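Local coordinates for undecaprenyl Pyrophosphate Synthase (Helicobacter pylori, PDB 2D2R) that catalyses the magnesium-dependent condensation of isopentenyl diphosphate with allylic diphosphates, building the long polyprenyl chain of undecaprenyl diphosphate, at the interface of chains A and B. Sequence-based numbering; all coordinates share one arbitrary frame. Chains: chain A/B, Undecaprenyl Pyrophosphate Synthase.

The interface of chains A and B. Residues chain A 153, 156, 164, 167-171, 174; chain B 149-150, 153-154, 156-157.
This is one part of the two-fold interface of the homodimer, an apolar seam with a polar rim that sets helix 145-158 of chain B against the same helix, the loop and the short helix 171-175 of chain A, and so joins two copies of the synthase. At its middle the two copies of Phe153 run antiparallel, side by side, their planes 80° apart in an edge-to-face pair. A:Phe153 has CG anti to its backbone N (chi1 167°), whereas B:Phe153 has CG anti to the carbonyl carbon (chi1 -85°), so at this residue the pair departs from exact two-fold symmetry. A:Phe153 lays its CB over one face of the B:Phe153 ring, 4.0 Å from the centroid and displaced toward the rim. Its own ring reaches on to helix B:145-158, where CE1 packs tightly on CB of B:Leu156 at 3.3 Å. CD1 of B:Leu156 leans over one face of this ring, near the rim, while the carbonyl O of B:Phe153 lies at its edge, in plane. A:Ile174 comes in at a slant, and its tip CD1 meets ring atom CD2 of B:Phe153 at 3.4 Å, so the ring is held between A:Ile174 and A:Phe153. B:Leu157 splits its methyls, CD2 on A:Phe153 CE1 and CD1 on A:Ile164 CD1 at 4.0 Å.

Toward the rim, the backbone N of A:Leu170 gives a nearly straight hydrogen bond to the hydroxyl OG of B:Ser150, 2.7 Å away. The same OG is 2.9 Å from a water, which also bonds the carbonyl O of A:Glu168. B:Lys154, kinked at its second and last side-chain torsions, runs its aliphatic part past A:Leu170 CD1. Its NZ forms a salt bridge with carboxylate OE1 of A:Glu168 at 3.3 Å, too long for more than a weak hydrogen bond.

Chain A also adds the 3-10 turn 164-166; the contact's centre lies about 33 Å from the active-site A:Asp24.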
loop_
_atom_site.group_PDB
_atom_site.type_symbol
_atom_site.label_atom_id
_atom_site.label_comp_id
_atom_site.label_asym_id
_atom_site.label_seq_id
_atom_site.Cartn_x
_atom_site.Cartn_y
_atom_site.Cartn_z
ATOM N N PHE A 153 6.470 1.771 -16.566
ATOM C CA PHE A 153 7.746 2.443 -16.847
ATOM C C PHE A 153 8.267 2.106 -18.237
ATOM O O PHE A 153 8.827 2.964 -18.941
ATOM C CB PHE A 153 8.833 2.052 -15.846
ATOM C CG PHE A 153 10.211 2.482 -16.280
ATOM C CD1 PHE A 153 10.673 3.792 -16.031
ATOM C CD2 PHE A 153 11.036 1.604 -16.977
ATOM C CE1 PHE A 153 11.958 4.214 -16.483
ATOM C CE2 PHE A 153 12.315 2.001 -17.433
ATOM C CZ PHE A 153 12.789 3.315 -17.189
ATOM N N LEU A 156 6.547 4.045 -20.701
ATOM C CA LEU A 156 7.023 5.431 -20.866
ATOM C C LEU A 156 8.347 5.508 -21.592
ATOM O O LEU A 156 8.590 6.469 -22.301
ATOM C CB LEU A 156 7.175 6.163 -19.515
ATOM C CG LEU A 156 5.845 6.517 -18.836
ATOM C CD1 LEU A 156 6.035 6.667 -17.299
ATOM C CD2 LEU A 156 5.302 7.759 -19.439
ATOM N N ILE A 164 7.713 14.903 -23.172
ATOM C CA ILE A 164 8.462 14.400 -22.048
ATOM C C ILE A 164 9.587 15.320 -21.629
ATOM O O ILE A 164 9.956 15.369 -20.462
ATOM C CB ILE A 164 9.081 13.017 -22.335
ATOM C CG1 ILE A 164 9.915 12.562 -21.137
ATOM C CG2 ILE A 164 9.955 13.089 -23.540
ATOM C CD1 ILE A 164 9.096 12.391 -19.854
ATOM N N LEU A 167 8.792 17.990 -18.949
ATOM C CA LEU A 167 8.202 17.507 -17.732
ATOM C C LEU A 167 9.195 17.317 -16.587
ATOM O O LEU A 167 10.380 17.134 -16.803
ATOM C CB LEU A 167 7.507 16.170 -18.023
ATOM C CG LEU A 167 6.420 16.042 -19.111
ATOM C CD1 LEU A 167 5.826 14.670 -19.029
ATOM C CD2 LEU A 167 5.299 17.090 -18.941
ATOM N N GLU A 168 8.710 17.360 -15.363
ATOM C CA GLU A 168 9.599 17.087 -14.270
ATOM C C GLU A 168 8.862 16.032 -13.429
ATOM O O GLU A 168 9.318 14.927 -13.309
ATOM C CB GLU A 168 9.925 18.349 -13.485
ATOM C CG GLU A 168 10.819 18.078 -12.296
ATOM C CD GLU A 168 12.124 17.481 -12.731
ATOM O OE1 GLU A 168 12.717 17.968 -13.742
ATOM O OE2 GLU A 168 12.551 16.524 -12.059
ATOM N N SER A 169 7.717 16.368 -12.870
ATOM C CA SER A 169 6.948 15.371 -12.107
ATOM C C SER A 169 6.253 14.459 -13.134
ATOM O O SER A 169 5.658 14.966 -14.110
ATOM C CB SER A 169 5.917 16.103 -11.218
ATOM O OG SER A 169 4.967 15.218 -10.635
ATOM N N LEU A 170 6.361 13.132 -12.956
ATOM C CA LEU A 170 5.703 12.169 -13.864
ATOM C C LEU A 170 4.494 11.419 -13.312
ATOM O O LEU A 170 3.987 10.465 -13.944
ATOM C CB LEU A 170 6.706 11.136 -14.306
ATOM C CG LEU A 170 7.916 11.670 -15.004
ATOM C CD1 LEU A 170 8.889 10.553 -15.259
ATOM C CD2 LEU A 170 7.457 12.352 -16.308
ATOM N N GLU A 171 4.021 11.813 -12.125
ATOM C CA GLU A 171 2.868 11.127 -11.529
ATOM C C GLU A 171 1.663 10.978 -12.448
ATOM O O GLU A 171 1.109 9.897 -12.624
ATOM C CB GLU A 171 2.389 11.792 -10.204
ATOM C CG GLU A 171 3.432 11.985 -9.117
ATOM C CD GLU A 171 2.850 12.513 -7.792
ATOM O OE1 GLU A 171 3.638 13.074 -7.009
ATOM O OE2 GLU A 171 1.616 12.362 -7.525
ATOM N N ILE A 174 2.426 8.458 -15.021
ATOM C CA ILE A 174 2.471 7.058 -14.605
ATOM C C ILE A 174 1.060 6.601 -14.436
ATOM O O ILE A 174 0.669 5.552 -14.945
ATOM C CB ILE A 174 3.241 6.920 -13.296
ATOM C CG1 ILE A 174 4.714 7.214 -13.545
ATOM C CG2 ILE A 174 3.043 5.519 -12.687
ATOM C CD1 ILE A 174 5.601 7.339 -12.222
ATOM N N LEU B 149 8.529 7.571 -6.533
ATOM C CA LEU B 149 8.519 6.715 -7.751
ATOM C C LEU B 149 8.665 7.602 -9.038
ATOM O O LEU B 149 9.367 7.237 -9.988
ATOM C CB LEU B 149 7.216 5.912 -7.758
ATOM C CG LEU B 149 7.269 4.673 -6.831
ATOM C CD1 LEU B 149 5.912 4.131 -6.635
ATOM C CD2 LEU B 149 8.162 3.559 -7.509
ATOM N N SER B 150 8.065 8.788 -9.006
ATOM C CA SER B 150 8.192 9.711 -10.121
ATOM C C SER B 150 9.648 10.074 -10.373
ATOM O O SER B 150 10.097 10.042 -11.531
ATOM C CB SER B 150 7.388 11.008 -9.863
ATOM O OG SER B 150 7.671 11.972 -10.873
ATOM N N PHE B 153 11.520 7.054 -11.642
ATOM C CA PHE B 153 11.205 6.854 -13.057
ATOM C C PHE B 153 11.915 7.865 -13.968
ATOM O O PHE B 153 12.411 7.496 -15.036
ATOM C CB PHE B 153 9.714 6.977 -13.290
ATOM C CG PHE B 153 8.967 5.696 -13.049
ATOM C CD1 PHE B 153 9.363 4.837 -12.031
ATOM C CD2 PHE B 153 7.823 5.376 -13.800
ATOM C CE1 PHE B 153 8.605 3.658 -11.747
ATOM C CE2 PHE B 153 7.079 4.239 -13.533
ATOM C CZ PHE B 153 7.459 3.366 -12.505
ATOM N N LYS B 154 11.932 9.138 -13.552
ATOM C CA LYS B 154 12.539 10.206 -14.335
ATOM C C LYS B 154 14.010 9.894 -14.475
ATOM O O LYS B 154 14.612 9.993 -15.570
ATOM C CB LYS B 154 12.271 11.559 -13.643
ATOM C CG LYS B 154 12.720 12.806 -14.402
ATOM C CD LYS B 154 11.885 13.089 -15.667
ATOM C CE LYS B 154 12.470 14.292 -16.468
ATOM N NZ LYS B 154 13.229 15.210 -15.541
ATOM N N LEU B 156 15.539 6.933 -14.350
ATOM C CA LEU B 156 15.731 5.788 -15.243
ATOM C C LEU B 156 15.463 6.117 -16.711
ATOM O O LEU B 156 16.056 5.509 -17.595
ATOM C CB LEU B 156 14.787 4.656 -14.850
ATOM C CG LEU B 156 15.036 3.828 -13.583
ATOM C CD1 LEU B 156 13.797 2.977 -13.248
ATOM C CD2 LEU B 156 16.252 2.940 -13.792
ATOM N N LEU B 157 14.544 7.042 -16.968
ATOM C CA LEU B 157 14.209 7.405 -18.325
ATOM C C LEU B 157 15.351 8.172 -18.876
ATOM O O LEU B 157 15.760 7.999 -20.009
ATOM C CB LEU B 157 12.995 8.316 -18.389
ATOM C CG LEU B 157 11.592 7.735 -18.297
ATOM C CD1 LEU B 157 10.629 8.873 -18.580
ATOM C CD2 LEU B 157 11.391 6.589 -19.294
HETATM O O HOH W 1 9.977 13.746 -10.888
#